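Local coordinates for protein putative cathepsin d (Ixodes ricinus, PDB 5N7Q) that probably cleaves proteins at internal peptide bonds as a pepsin-like aspartic endopeptidase of the cathepsin D type, at residues A[31-37]-A[121-127]; A[185-191]-A[331-336]; A[284-288]-A[299-303]. All coordinates share one frame; numbering follows the deposited sequence.

Contact 1 (A[31-37]-A[121-127]); sequences FQVIFDT and FDGILGL
Ile34 and Ile124 lie side by side, Ile34 CG2 pressed to Ile124 CG1 at 3.5 Å, and the same methyl sits over one face of the Phe121 ring as a CH-pi contact. On this face of the parallel strand pair follows Asp36, the predicted catalytic aspartate: its CB meets Ile124 CG2 at 3.7 Å, while OD2 is bonded to Ser39 and OD1 to Gly38 and the bound inhibitor. Val33, Phe35 and Leu125 fill the other face, with Leu125 CD1 3.8 Å from Phe35 CE2. Between the faces, Leu125 N reaches Ile34 O in an almost straight bond (2.8 Å, 176°).

The solvent side is at Gln32, the one partly exposed residue, whose side chain leads away. The backbone there is still held: Gln32 O takes Asp122 N at 2.7 Å and, only weakly, Gly123 N at 3.4 Å. With CG beside its own backbone N (chi1 -53°), Asp122 returns OD2 to Gln32 N at 2.9 Å; His58 shares that oxygen.

This is the psi-shaped core of an aspartic protease lobe: strand 17-24 flanks 31-36, strand 42-45 flanks 123-126, and Thr37 OG1 reaches Ala226 and Thr228.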
loop_
_atom_site.group_PDB
_atom_site.type_symbol
_atom_site.label_atom_id
_atom_site.label_comp_id
_atom_site.label_asym_id
_atom_site.label_seq_id
_atom_site.Cartn_x
_atom_site.Cartn_y
_atom_site.Cartn_z
ATOM N N PHE A 31 17.974 2.278 -5.005
ATOM C CA PHE A 31 16.719 3.038 -5.101
ATOM C C PHE A 31 15.905 2.889 -3.841
ATOM O O PHE A 31 16.186 2.028 -2.989
ATOM C CB PHE A 31 15.870 2.516 -6.269
ATOM C CG PHE A 31 16.605 2.512 -7.584
ATOM C CD1 PHE A 31 17.399 1.435 -7.982
ATOM C CD2 PHE A 31 16.512 3.614 -8.414
ATOM C CE1 PHE A 31 18.111 1.500 -9.174
ATOM C CE2 PHE A 31 17.210 3.670 -9.599
ATOM C CZ PHE A 31 18.005 2.612 -9.978
ATOM N N GLN A 32 14.912 3.761 -3.741
ATOM C CA GLN A 32 13.848 3.648 -2.732
ATOM C C GLN A 32 12.548 3.439 -3.442
ATOM O O GLN A 32 12.240 4.136 -4.411
ATOM C CB GLN A 32 13.775 4.911 -1.894
ATOM C CG GLN A 32 15.055 5.186 -1.122
ATOM C CD GLN A 32 15.269 4.230 0.012
ATOM O OE1 GLN A 32 14.317 3.658 0.540
ATOM N NE2 GLN A 32 16.531 4.037 0.409
ATOM N N VAL A 33 11.741 2.499 -2.967
ATOM C CA VAL A 33 10.443 2.212 -3.605
ATOM C C VAL A 33 9.356 2.033 -2.572
ATOM O O VAL A 33 9.610 1.608 -1.464
ATOM C CB VAL A 33 10.492 0.944 -4.489
ATOM C CG1 VAL A 33 11.385 1.180 -5.693
ATOM C CG2 VAL A 33 10.957 -0.300 -3.740
ATOM N N ILE A 34 8.132 2.375 -2.962
ATOM C CA ILE A 34 6.974 2.031 -2.161
ATOM C C ILE A 34 6.613 0.575 -2.494
ATOM O O ILE A 34 6.543 0.200 -3.675
ATOM C CB ILE A 34 5.847 3.081 -2.301
ATOM C CG1 ILE A 34 4.642 2.713 -1.435
ATOM C CG2 ILE A 34 5.431 3.321 -3.742
ATOM C CD1 ILE A 34 3.767 3.914 -1.138
ATOM N N PHE A 35 6.404 -0.212 -1.438
ATOM C CA PHE A 35 5.959 -1.594 -1.563
ATOM C C PHE A 35 4.446 -1.593 -1.546
ATOM O O PHE A 35 3.849 -1.266 -0.529
ATOM C CB PHE A 35 6.538 -2.456 -0.441
ATOM C CG PHE A 35 8.025 -2.711 -0.620
ATOM C CD1 PHE A 35 8.960 -1.757 -0.275
ATOM C CD2 PHE A 35 8.486 -3.891 -1.212
ATOM C CE1 PHE A 35 10.309 -1.956 -0.488
ATOM C CE2 PHE A 35 9.849 -4.105 -1.405
ATOM C CZ PHE A 35 10.762 -3.131 -1.053
ATOM N N ASP A 36 3.846 -1.916 -2.693
ATOM C CA ASP A 36 2.448 -1.586 -2.979
ATOM C C ASP A 36 1.637 -2.855 -3.275
ATOM O O ASP A 36 1.685 -3.397 -4.387
ATOM C CB ASP A 36 2.393 -0.625 -4.204
ATOM C CG ASP A 36 0.995 -0.321 -4.659
ATOM O OD1 ASP A 36 0.100 -0.402 -3.798
ATOM O OD2 ASP A 36 0.837 0.079 -5.823
ATOM N N THR A 37 0.868 -3.324 -2.289
ATOM C CA THR A 37 0.007 -4.483 -2.515
ATOM C C THR A 37 -1.186 -4.227 -3.429
ATOM O O THR A 37 -1.923 -5.173 -3.726
ATOM C CB THR A 37 -0.442 -5.144 -1.205
ATOM O OG1 THR A 37 -1.207 -4.201 -0.452
ATOM C CG2 THR A 37 0.749 -5.622 -0.388
ATOM N N PHE A 121 10.468 8.597 -2.690
ATOM C CA PHE A 121 10.813 7.335 -3.335
ATOM C C PHE A 121 10.979 7.551 -4.844
ATOM O O PHE A 121 10.468 8.531 -5.409
ATOM C CB PHE A 121 9.780 6.257 -3.029
ATOM C CG PHE A 121 8.358 6.676 -3.286
ATOM C CD1 PHE A 121 7.829 6.607 -4.554
ATOM C CD2 PHE A 121 7.557 7.175 -2.248
ATOM C CE1 PHE A 121 6.519 6.984 -4.818
ATOM C CE2 PHE A 121 6.243 7.560 -2.503
ATOM C CZ PHE A 121 5.720 7.466 -3.794
ATOM N N ASP A 122 11.694 6.619 -5.450
ATOM C CA ASP A 122 11.986 6.654 -6.896
ATOM C C ASP A 122 10.979 5.915 -7.716
ATOM O O ASP A 122 10.808 6.223 -8.888
ATOM C CB ASP A 122 13.364 6.082 -7.155
ATOM C CG ASP A 122 14.427 6.752 -6.299
ATOM O OD1 ASP A 122 14.548 7.996 -6.355
ATOM O OD2 ASP A 122 15.060 6.065 -5.469
ATOM N N GLY A 123 10.310 4.933 -7.139
ATOM C CA GLY A 123 9.364 4.144 -7.908
ATOM C C GLY A 123 8.527 3.265 -7.030
ATOM O O GLY A 123 8.458 3.454 -5.818
ATOM N N ILE A 124 7.858 2.315 -7.673
ATOM C CA ILE A 124 6.872 1.473 -6.997
ATOM C C ILE A 124 7.228 0.014 -7.265
ATOM O O ILE A 124 7.617 -0.314 -8.365
ATOM C CB ILE A 124 5.445 1.745 -7.508
ATOM C CG1 ILE A 124 5.072 3.220 -7.242
ATOM C CG2 ILE A 124 4.444 0.744 -6.896
ATOM C CD1 ILE A 124 3.728 3.665 -7.777
ATOM N N LEU A 125 7.113 -0.817 -6.233
ATOM C CA LEU A 125 7.329 -2.257 -6.352
ATOM C C LEU A 125 6.017 -2.914 -5.974
ATOM O O LEU A 125 5.626 -2.985 -4.770
ATOM C CB LEU A 125 8.491 -2.724 -5.462
ATOM C CG LEU A 125 8.983 -4.174 -5.659
ATOM C CD1 LEU A 125 10.437 -4.316 -5.180
ATOM C CD2 LEU A 125 8.073 -5.161 -4.952
ATOM N N GLY A 126 5.302 -3.372 -6.992
ATOM C CA GLY A 126 3.990 -3.969 -6.764
ATOM C C GLY A 126 4.057 -5.383 -6.208
ATOM O O GLY A 126 4.890 -6.183 -6.609
ATOM N N LEU A 127 3.152 -5.674 -5.271
ATOM C CA LEU A 127 3.041 -6.930 -4.542
ATOM C C LEU A 127 1.665 -7.587 -4.692
ATOM O O LEU A 127 1.346 -8.559 -3.967
ATOM C CB LEU A 127 3.348 -6.705 -3.058
ATOM C CG LEU A 127 4.783 -6.311 -2.699
ATOM C CD1 LEU A 127 4.838 -5.895 -1.243
ATOM C CD2 LEU A 127 5.741 -7.478 -2.967
#

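Contact 2 (A[185-191]-A[331-336]); sequences SITYVPV and DRVGFA
This is an antiparallel strand pairing at the end of the interdomain sheet that joins the two lobes of a pepsin-like protease: strand 187-190 lies along strand 332-336, which is paired on its other side with strand 322-327. Thr187 with Phe335 and Val189 with Val333 are the hydrogen-bonded pairs, each closed by two backbone bonds; Val189 N to Val333 O, at 2.8 Å, is one of them. A further bond, from Val191 N to Asp331 O, extends the ladder to where Asp331 and Arg332 together face Asp327 in a G1 beta bulge.

The two faces differ in character. Val189 and Val333 stand side by side on the buried one, Val189 CG1 4.0 Å from Val333 CB, next to Phe335, whose ring meets Phe318 edge-to-face. Ile274 of strand 270-274 packs against both Val189 and Phe335, so this face looks into the body of the protein.

Tyr188 and Arg332 dominate the other face. The guanidinium lies flat on the phenol ring, planes 3° apart, with Arg332 CZ 3.5 Å from the centroid of the Tyr188 ring: a cation-pi stack. Arg332 CG takes the place between backbone N and carbonyl carbon (chi1 66°), and from there the extended chain runs out over the ring, while a salt bridge from NE to Asp327 helps fix the rotation of the flat group. Ile186 CG2 sits over the rim of the opposite face of the Tyr188 ring, and Gly334, with no side chain to interfere, brings its CA to 3.4 Å from Tyr188 CD1. At the outer end of the stack one water links the partners, 2.8 Å from Tyr188 OH and accepting from Arg332 NH2 at 3.2 Å.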
loop_
_atom_site.group_PDB
_atom_site.type_symbol
_atom_site.label_atom_id
_atom_site.label_comp_id
_atom_site.label_asym_id
_atom_site.label_seq_id
_atom_site.Cartn_x
_atom_site.Cartn_y
_atom_site.Cartn_z
ATOM N N SER A 185 -3.988 -13.781 18.184
ATOM C CA SER A 185 -4.028 -14.767 17.108
ATOM C C SER A 185 -4.423 -14.085 15.809
ATOM O O SER A 185 -5.171 -13.095 15.814
ATOM C CB SER A 185 -5.057 -15.851 17.419
ATOM O OG SER A 185 -6.374 -15.320 17.419
ATOM N N ILE A 186 -3.902 -14.596 14.714
ATOM C CA ILE A 186 -4.245 -14.118 13.380
ATOM C C ILE A 186 -5.646 -14.571 13.018
ATOM O O ILE A 186 -6.003 -15.747 13.215
ATOM C CB ILE A 186 -3.236 -14.655 12.344
ATOM C CG1 ILE A 186 -1.847 -14.062 12.578
ATOM C CG2 ILE A 186 -3.625 -14.223 10.945
ATOM C CD1 ILE A 186 -0.716 -14.861 11.967
ATOM N N THR A 187 -6.421 -13.632 12.478
ATOM C CA THR A 187 -7.690 -13.948 11.768
ATOM C C THR A 187 -7.479 -13.946 10.267
ATOM O O THR A 187 -7.050 -12.933 9.720
ATOM C CB THR A 187 -8.747 -12.891 12.115
ATOM O OG1 THR A 187 -8.977 -12.924 13.525
ATOM C CG2 THR A 187 -10.061 -13.179 11.414
ATOM N N TYR A 188 -7.801 -15.067 9.605
ATOM C CA TYR A 188 -7.657 -15.160 8.159
ATOM C C TYR A 188 -8.987 -14.951 7.460
ATOM O O TYR A 188 -10.039 -15.288 8.002
ATOM C CB TYR A 188 -7.045 -16.510 7.778
ATOM C CG TYR A 188 -5.557 -16.592 8.046
ATOM C CD1 TYR A 188 -4.665 -15.935 7.226
ATOM C CD2 TYR A 188 -5.056 -17.327 9.123
ATOM C CE1 TYR A 188 -3.295 -15.986 7.451
ATOM C CE2 TYR A 188 -3.680 -17.394 9.370
ATOM C CZ TYR A 188 -2.802 -16.738 8.518
ATOM O OH TYR A 188 -1.448 -16.779 8.734
ATOM N N VAL A 189 -8.916 -14.392 6.260
ATOM C CA VAL A 189 -10.048 -14.217 5.349
ATOM C C VAL A 189 -9.569 -14.718 3.963
ATOM O O VAL A 189 -8.469 -14.386 3.522
ATOM C CB VAL A 189 -10.572 -12.753 5.330
ATOM C CG1 VAL A 189 -9.528 -11.766 4.835
ATOM C CG2 VAL A 189 -11.880 -12.663 4.572
ATOM N N PRO A 190 -10.363 -15.537 3.283
ATOM C CA PRO A 190 -9.896 -16.018 1.979
ATOM C C PRO A 190 -9.958 -14.934 0.922
ATOM O O PRO A 190 -10.908 -14.136 0.891
ATOM C CB PRO A 190 -10.884 -17.130 1.619
ATOM C CG PRO A 190 -12.069 -16.902 2.468
ATOM C CD PRO A 190 -11.651 -16.137 3.684
ATOM N N VAL A 191 -8.976 -14.894 0.030
ATOM C CA VAL A 191 -9.085 -13.999 -1.138
ATOM C C VAL A 191 -10.278 -14.460 -1.987
ATOM O O VAL A 191 -10.529 -15.645 -2.137
ATOM C CB VAL A 191 -7.756 -13.962 -1.942
ATOM C CG1 VAL A 191 -7.891 -13.253 -3.276
ATOM C CG2 VAL A 191 -6.640 -13.360 -1.099
ATOM N N ASP A 331 -3.818 -18.363 -0.704
ATOM C CA ASP A 331 -4.622 -17.253 -1.222
ATOM C C ASP A 331 -5.557 -16.695 -0.130
ATOM O O ASP A 331 -6.779 -16.774 -0.211
ATOM C CB ASP A 331 -5.426 -17.701 -2.462
ATOM C CG ASP A 331 -4.546 -17.841 -3.709
ATOM O OD1 ASP A 331 -3.575 -17.062 -3.870
ATOM O OD2 ASP A 331 -4.785 -18.753 -4.542
ATOM N N ARG A 332 -4.934 -16.211 0.927
ATOM C CA ARG A 332 -5.679 -15.657 2.060
ATOM C C ARG A 332 -4.886 -14.484 2.642
ATOM O O ARG A 332 -3.692 -14.302 2.384
ATOM C CB ARG A 332 -5.947 -16.741 3.100
ATOM C CG ARG A 332 -4.703 -17.283 3.780
ATOM C CD ARG A 332 -4.979 -18.461 4.673
ATOM N NE ARG A 332 -3.733 -18.888 5.309
ATOM C CZ ARG A 332 -3.645 -19.616 6.417
ATOM N NH1 ARG A 332 -4.737 -20.067 7.023
ATOM N NH2 ARG A 332 -2.445 -19.940 6.871
ATOM N N VAL A 333 -5.617 -13.654 3.372
ATOM C CA VAL A 333 -5.087 -12.486 4.073
ATOM C C VAL A 333 -5.323 -12.709 5.547
ATOM O O VAL A 333 -6.431 -13.098 5.937
ATOM C CB VAL A 333 -5.723 -11.159 3.595
ATOM C CG1 VAL A 333 -5.151 -9.982 4.408
ATOM C CG2 VAL A 333 -5.504 -10.926 2.100
ATOM N N GLY A 334 -4.302 -12.418 6.358
ATOM C CA GLY A 334 -4.395 -12.561 7.807
ATOM C C GLY A 334 -4.257 -11.178 8.451
ATOM O O GLY A 334 -3.421 -10.361 8.009
ATOM N N PHE A 335 -5.010 -10.950 9.543
ATOM C CA PHE A 335 -4.929 -9.701 10.308
ATOM C C PHE A 335 -4.742 -10.041 11.792
ATOM O O PHE A 335 -5.412 -10.920 12.318
ATOM C CB PHE A 335 -6.175 -8.821 10.167
ATOM C CG PHE A 335 -6.418 -8.312 8.772
ATOM C CD1 PHE A 335 -5.555 -7.389 8.182
ATOM C CD2 PHE A 335 -7.505 -8.762 8.048
ATOM C CE1 PHE A 335 -5.795 -6.918 6.896
ATOM C CE2 PHE A 335 -7.735 -8.304 6.766
ATOM C CZ PHE A 335 -6.893 -7.396 6.192
ATOM N N ALA A 336 -3.871 -9.312 12.462
ATOM C CA ALA A 336 -3.750 -9.409 13.928
ATOM C C ALA A 336 -3.429 -8.036 14.510
ATOM O O ALA A 336 -2.745 -7.253 13.899
ATOM C CB ALA A 336 -2.684 -10.407 14.333
HETATM O O HOH W 1 -7.080 -11.356 14.764
HETATM O O HOH W 2 -0.068 -17.836 6.565
HETATM O O HOH W 3 -9.032 -17.865 -1.789
#

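Contact 3 (A[284-288]-A[299-303]); sequences KDYVL and VSGFM
The base of the beta hairpin formed by strands 287-292 and 295-304, in the C-terminal lobe, is where these segments meet, just as the chain leaves the short helix 283-286. Leu288 and Val299 form a hydrogen-bonded antiparallel pair: Leu288 N gives to Val299 O at 3.0 Å, in the carbonyl plane, and Val299 N returns a bond to Leu288 O at 2.8 Å. Their side chains leave on the same face, yet touch only loosely, CB to CB at 4.4 Å. One step toward the helix, Val287 faces Ser300 as a non-hydrogen-bonded pair, and beyond it Gly301 N makes a weak, strongly bent bond to Tyr286 O (2.8 Å, 119°).

Past this point the side chains take over. Tyr286 carries its CG between backbone N and carbonyl carbon (chi1 69°), which brings the ring to Phe302. Phe302 CE2 comes over one face of that ring, 3.5 Å from Tyr286 CG, with the two planes inclined at 53°. Leu243 and Leu247 of helix 237-247 and Val270 help enclose this aromatic pair.

The polar ends are also provided for: Tyr286 OH bonds Pro268 O, while Ser300 OG accepts from Phe302 N in an ST turn and is also hydrogen-bonded to Asn244 OD1. The junction therefore rests on backbone bonds at the strands and on apolar packing at the helix end, with its buried hydroxyls hydrogen-bonded.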
loop_
_atom_site.group_PDB
_atom_site.type_symbol
_atom_site.label_atom_id
_atom_site.label_comp_id
_atom_site.label_asym_id
_atom_site.label_seq_id
_atom_site.Cartn_x
_atom_site.Cartn_y
_atom_site.Cartn_z
ATOM N N LYS A 284 -7.637 8.095 17.063
ATOM C CA LYS A 284 -6.169 8.191 17.003
ATOM C C LYS A 284 -5.613 7.432 15.793
ATOM O O LYS A 284 -4.623 7.868 15.179
ATOM C CB LYS A 284 -5.498 7.707 18.292
ATOM C CG LYS A 284 -3.973 7.887 18.294
ATOM C CD LYS A 284 -3.449 7.848 19.718
ATOM C CE LYS A 284 -1.956 8.132 19.828
ATOM N NZ LYS A 284 -1.433 7.659 21.144
ATOM N N ASP A 285 -6.278 6.332 15.424
ATOM C CA ASP A 285 -5.903 5.530 14.259
ATOM C C ASP A 285 -6.341 6.173 12.937
ATOM O O ASP A 285 -5.596 6.146 11.959
ATOM C CB ASP A 285 -6.516 4.137 14.329
ATOM C CG ASP A 285 -6.086 3.359 15.562
ATOM O OD1 ASP A 285 -4.874 3.314 15.859
ATOM O OD2 ASP A 285 -6.973 2.778 16.236
ATOM N N TYR A 286 -7.539 6.782 12.899
ATOM C CA TYR A 286 -8.100 7.181 11.601
ATOM C C TYR A 286 -8.035 8.651 11.237
ATOM O O TYR A 286 -8.354 9.004 10.129
ATOM C CB TYR A 286 -9.515 6.627 11.413
ATOM C CG TYR A 286 -10.609 7.211 12.284
ATOM C CD1 TYR A 286 -11.056 8.525 12.128
ATOM C CD2 TYR A 286 -11.274 6.412 13.233
ATOM C CE1 TYR A 286 -12.102 9.021 12.890
ATOM C CE2 TYR A 286 -12.326 6.914 13.988
ATOM C CZ TYR A 286 -12.718 8.226 13.811
ATOM O OH TYR A 286 -13.772 8.725 14.563
ATOM N N VAL A 287 -7.568 9.507 12.134
ATOM C CA VAL A 287 -7.369 10.928 11.814
ATOM C C VAL A 287 -5.926 11.143 11.415
ATOM O O VAL A 287 -5.022 10.789 12.158
ATOM C CB VAL A 287 -7.746 11.847 12.994
ATOM C CG1 VAL A 287 -7.419 13.314 12.688
ATOM C CG2 VAL A 287 -9.209 11.667 13.352
ATOM N N LEU A 288 -5.729 11.722 10.241
ATOM C CA LEU A 288 -4.394 12.010 9.717
ATOM C C LEU A 288 -4.106 13.497 9.820
ATOM O O LEU A 288 -4.873 14.301 9.314
ATOM C CB LEU A 288 -4.290 11.562 8.258
ATOM C CG LEU A 288 -2.906 11.738 7.594
ATOM C CD1 LEU A 288 -1.897 10.754 8.130
ATOM C CD2 LEU A 288 -3.049 11.602 6.089
ATOM N N VAL A 299 -7.439 15.451 8.882
ATOM C CA VAL A 299 -8.101 14.818 7.746
ATOM C C VAL A 299 -8.771 13.525 8.216
ATOM O O VAL A 299 -8.178 12.706 8.912
ATOM C CB VAL A 299 -7.075 14.560 6.632
ATOM C CG1 VAL A 299 -7.627 13.637 5.548
ATOM C CG2 VAL A 299 -6.617 15.884 6.050
ATOM N N SER A 300 -10.024 13.338 7.825
ATOM C CA SER A 300 -10.696 12.093 8.064
ATOM C C SER A 300 -10.050 10.995 7.230
ATOM O O SER A 300 -9.902 11.148 6.018
ATOM C CB SER A 300 -12.151 12.200 7.651
ATOM O OG SER A 300 -12.748 10.912 7.697
ATOM N N GLY A 301 -9.729 9.896 7.864
ATOM C CA GLY A 301 -9.131 8.764 7.175
ATOM C C GLY A 301 -10.091 7.914 6.372
ATOM O O GLY A 301 -9.712 6.831 5.946
ATOM N N PHE A 302 -11.313 8.383 6.165
ATOM C CA PHE A 302 -12.281 7.718 5.290
ATOM C C PHE A 302 -12.600 8.616 4.133
ATOM O O PHE A 302 -13.191 9.689 4.327
ATOM C CB PHE A 302 -13.545 7.297 6.050
ATOM C CG PHE A 302 -13.246 6.561 7.300
ATOM C CD1 PHE A 302 -12.930 5.225 7.265
ATOM C CD2 PHE A 302 -13.228 7.224 8.516
ATOM C CE1 PHE A 302 -12.611 4.562 8.431
ATOM C CE2 PHE A 302 -12.921 6.569 9.683
ATOM C CZ PHE A 302 -12.595 5.220 9.634
ATOM N N MET A 303 -12.208 8.220 2.924
ATOM C CA MET A 303 -12.389 8.986 1.715
ATOM C C MET A 303 -13.163 8.188 0.657
ATOM O O MET A 303 -13.063 6.977 0.570
ATOM C CB MET A 303 -11.049 9.471 1.181
ATOM C CG MET A 303 -10.075 8.370 0.839
ATOM S SD MET A 303 -8.596 8.960 -0.015
ATOM C CE MET A 303 -9.126 9.108 -1.702
#

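In the fold
From the N terminus, the first pairing to close is contact 1: after 83 intervening residues, about half of them strand, the chain returns at 121-127 and completes the core of the N-terminal lobe around Asp36. Contact 2 opens later, at 185-191, and waits 139 residues for its partner near the C terminus. Inside that span falls contact 3, a local closure over a ten-residue hairpin end, so contacts 2 and 3 nest while contact 1 precedes both. None touch; their centres stand 23 to 24 Å apart. Contact 1 lies in the core of one lobe, contact 3 belongs to the other, and contact 2 serves the sheet that joins them.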